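Local coordinates for putative enoyl-CoA hydratase/isomerase (Mycobacterium abscessus, PDB 3RSI), which probably acts as a hydro-lyase of the enoyl-CoA hydratase/isomerase family in lipid metabolism, at residues 119-123 with 148-154. Residues are numbered along the deposited sequence.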
ATOM      1  N   GLU B 119      -4.061  15.389   8.393  1.00 12.59           N
ATOM      2  CA  GLU B 119      -3.632  14.449   9.425  1.00 11.84           C
ATOM      3  C   GLU B 119      -4.817  13.619   9.944  1.00 12.25           C
ATOM      4  O   GLU B 119      -4.746  12.368   9.994  1.00 11.96           O
ATOM      5  CB  GLU B 119      -2.926  15.150  10.578  1.00 12.09           C
ATOM      6  CG  GLU B 119      -1.638  15.857  10.164  1.00 11.98           C
ATOM      7  CD  GLU B 119      -0.459  15.426  10.991  1.00 13.13           C
ATOM      8  OE1 GLU B 119      -0.157  14.203  11.006  1.00 14.01           O
ATOM      9  OE2 GLU B 119       0.147  16.290  11.632  1.00 14.20           O
ATOM     10  N   MET B 120      -5.910  14.294  10.290  1.00 12.01           N
ATOM     11  CA  MET B 120      -7.101  13.599  10.777  1.00 11.90           C
ATOM     12  C   MET B 120      -7.797  12.718   9.713  1.00 11.40           C
ATOM     13  O   MET B 120      -8.445  11.711  10.042  1.00 11.67           O
ATOM     14  CB  MET B 120      -8.104  14.584  11.379  1.00 12.04           C
ATOM     15  CG  MET B 120      -7.724  15.054  12.766  1.00 12.91           C
ATOM     16  SD  MET B 120      -8.891  16.258  13.468  1.00 14.89           S
ATOM     17  CE  MET B 120     -10.280  15.187  13.832  1.00 11.46           C
ATOM     18  N   LEU B 121      -7.652  13.088   8.451  1.00 11.23           N
ATOM     19  CA  LEU B 121      -8.229  12.321   7.352  1.00 11.24           C
ATOM     20  C   LEU B 121      -7.767  10.856   7.360  1.00 10.90           C
ATOM     21  O   LEU B 121      -8.522   9.968   6.962  1.00  9.90           O
ATOM     22  CB  LEU B 121      -7.870  12.971   6.032  1.00 11.45           C
ATOM     23  CG  LEU B 121      -8.499  12.406   4.765  1.00 11.20           C
ATOM     24  CD1 LEU B 121      -9.969  12.740   4.631  1.00 11.52           C
ATOM     25  CD2 LEU B 121      -7.714  12.921   3.556  1.00 11.53           C
ATOM     26  N   GLN B 122      -6.538  10.621   7.821  1.00 10.77           N
ATOM     27  CA  GLN B 122      -5.972   9.285   7.863  1.00 11.18           C
ATOM     28  C   GLN B 122      -6.666   8.366   8.877  1.00 11.46           C
ATOM     29  O   GLN B 122      -6.540   7.158   8.773  1.00 12.24           O
ATOM     30  CB  GLN B 122      -4.459   9.343   8.085  1.00 11.24           C
ATOM     31  CG  GLN B 122      -3.718   9.910   6.870  1.00 10.09           C
ATOM     32  CD  GLN B 122      -2.374  10.498   7.232  1.00  9.76           C
ATOM     33  OE1 GLN B 122      -1.407   9.765   7.422  1.00 11.62           O
ATOM     34  NE2 GLN B 122      -2.307  11.829   7.340  1.00 11.22           N
ATOM     35  N   GLN B 123      -7.446   8.941   9.795  1.00 12.32           N
ATOM     36  CA  GLN B 123      -8.252   8.190  10.747  1.00 12.44           C
ATOM     37  C   GLN B 123      -9.745   8.176  10.361  1.00 12.47           C
ATOM     38  O   GLN B 123     -10.586   7.652  11.101  1.00 12.12           O
ATOM     39  CB  GLN B 123      -8.050   8.727  12.166  1.00 12.82           C
ATOM     40  CG  GLN B 123      -6.705   8.317  12.794  1.00 13.93           C
ATOM     41  CD  GLN B 123      -6.757   6.915  13.376  1.00 13.88           C
ATOM     42  OE1 GLN B 123      -6.727   5.948  12.648  1.00 17.23           O
ATOM     43  NE2 GLN B 123      -6.890   6.806  14.690  1.00 13.53           N
ATOM     44  N   ALA B 148       1.004  14.614  13.887  1.00 13.72           N
ATOM     45  CA  ALA B 148      -0.282  14.098  14.369  1.00 13.61           C
ATOM     46  C   ALA B 148      -0.629  12.783  13.651  1.00 12.47           C
ATOM     47  O   ALA B 148      -1.762  12.572  13.202  1.00 13.05           O
ATOM     48  CB  ALA B 148      -1.382  15.143  14.201  1.00 13.51           C
ATOM     49  N   GLY B 149       0.364  11.907  13.535  1.00 11.99           N
ATOM     50  CA  GLY B 149       0.166  10.566  12.989  1.00 11.56           C
ATOM     51  C   GLY B 149       0.578  10.337  11.542  1.00 11.31           C
ATOM     52  O   GLY B 149       0.676   9.182  11.122  1.00 10.85           O
ATOM     53  N   SER B 150       0.812  11.416  10.783  1.00 11.10           N
ATOM     54  CA  SER B 150       1.040  11.306   9.323  1.00 11.14           C
ATOM     55  C   SER B 150       2.321  10.567   8.976  1.00 10.59           C
ATOM     56  O   SER B 150       2.370   9.823   7.986  1.00  9.90           O
ATOM     57  CB  SER B 150       1.047  12.671   8.639  1.00 11.27           C
ATOM     58  OG  SER B 150      -0.236  13.299   8.712  1.00 13.36           O
ATOM     59  N   MET B 151       3.349  10.755   9.794  1.00 10.29           N
ATOM     60  CA  MET B 151       4.644  10.140   9.507  1.00 10.25           C
ATOM     61  C   MET B 151       4.609   8.633   9.758  1.00  9.81           C
ATOM     62  O   MET B 151       5.215   7.884   9.027  1.00  9.90           O
ATOM     63  CB  MET B 151       5.757  10.847  10.274  1.00 10.38           C
ATOM     64  CG  MET B 151       5.915  12.303   9.807  1.00 11.87           C
ATOM     65  SD  MET B 151       7.192  13.268  10.631  1.00 14.52           S
ATOM     66  CE  MET B 151       6.391  13.592  12.192  1.00 14.88           C
ATOM     67  N   VAL B 152       3.846   8.205  10.755  1.00  9.82           N
ATOM     68  CA  VAL B 152       3.532   6.778  10.975  1.00  9.19           C
ATOM     69  C   VAL B 152       2.615   6.224   9.867  1.00  9.29           C
ATOM     70  O   VAL B 152       2.922   5.193   9.253  1.00  8.74           O
ATOM     71  CB  VAL B 152       2.832   6.599  12.333  1.00  9.52           C
ATOM     72  CG1 VAL B 152       2.248   5.186  12.502  1.00  8.73           C
ATOM     73  CG2 VAL B 152       3.797   6.937  13.492  1.00  9.36           C
ATOM     74  N   ARG B 153       1.532   6.949   9.578  1.00  8.55           N
ATOM     75  CA  ARG B 153       0.381   6.391   8.865  1.00  8.97           C
ATOM     76  C   ARG B 153       0.377   6.534   7.355  1.00  9.10           C
ATOM     77  O   ARG B 153      -0.087   5.637   6.673  1.00  8.90           O
ATOM     78  CB  ARG B 153      -0.922   6.999   9.375  1.00  9.01           C
ATOM     79  CG  ARG B 153      -1.269   6.599  10.772  1.00  9.00           C
ATOM     80  CD  ARG B 153      -2.190   7.610  11.386  1.00 10.76           C
ATOM     81  NE  ARG B 153      -2.643   7.198  12.700  1.00  9.24           N
ATOM     82  CZ  ARG B 153      -3.325   7.978  13.521  1.00 12.62           C
ATOM     83  NH1 ARG B 153      -3.593   9.226  13.173  1.00 13.86           N
ATOM     84  NH2 ARG B 153      -3.718   7.518  14.704  1.00 14.22           N
ATOM     85  N   LEU B 154       0.836   7.667   6.838  1.00  9.50           N
ATOM     86  CA  LEU B 154       0.531   8.031   5.446  1.00  9.11           C
ATOM     87  C   LEU B 154       1.056   6.989   4.475  1.00  9.60           C
ATOM     88  O   LEU B 154       0.306   6.538   3.584  1.00  9.42           O
ATOM     89  CB  LEU B 154       1.071   9.407   5.083  1.00  9.39           C
ATOM     90  CG  LEU B 154       0.590   9.977   3.739  1.00  7.92           C
ATOM     91  CD1 LEU B 154      -0.969   9.988   3.682  1.00  5.08           C
ATOM     92  CD2 LEU B 154       1.145  11.404   3.494  1.00  5.32           C
TER
HETATM   93  O   HOH W   1      -2.744  10.921  11.169  1.00 15.55           O
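The carboxylate of Glu119, near the end of helix 116-121 of this crotonase-fold chain, bonds the start of helix 150-157 and the loop just before it. Glu119 OE1 accepts Ser150 N at 3.0 Å and Ser150 OG at a very short 2.5 Å; Glu119 OE2 accepts Ala148 N at 2.9 Å. Glu119 thus takes up the amide of Ser150, a first-turn NH that has no carbonyl partner within its own helix. Gly149 is the N-cap. Gly149 has a positive phi, and a CB there would strike the carbonyl of Ala148. Three residues on from Glu119, Gln122 NE2 donates to Ser150 OG (2.9 Å) and also to Cys118 O. The aliphatic part of Gln123 lies over one face of the Arg153 guanidinium. Both side chains bond Leu96 O, and Arg153 forms a salt bridge with Glu227 of the second subunit, so the contact borders a subunit interface. Leu154 packs against Gln122 and helix 160-169. One water oxygen bridges the segments: it donates to Glu119 O (2.7 Å) and Ala148 O (2.8 Å) and accepts from Arg153 NH1 (2.8 Å).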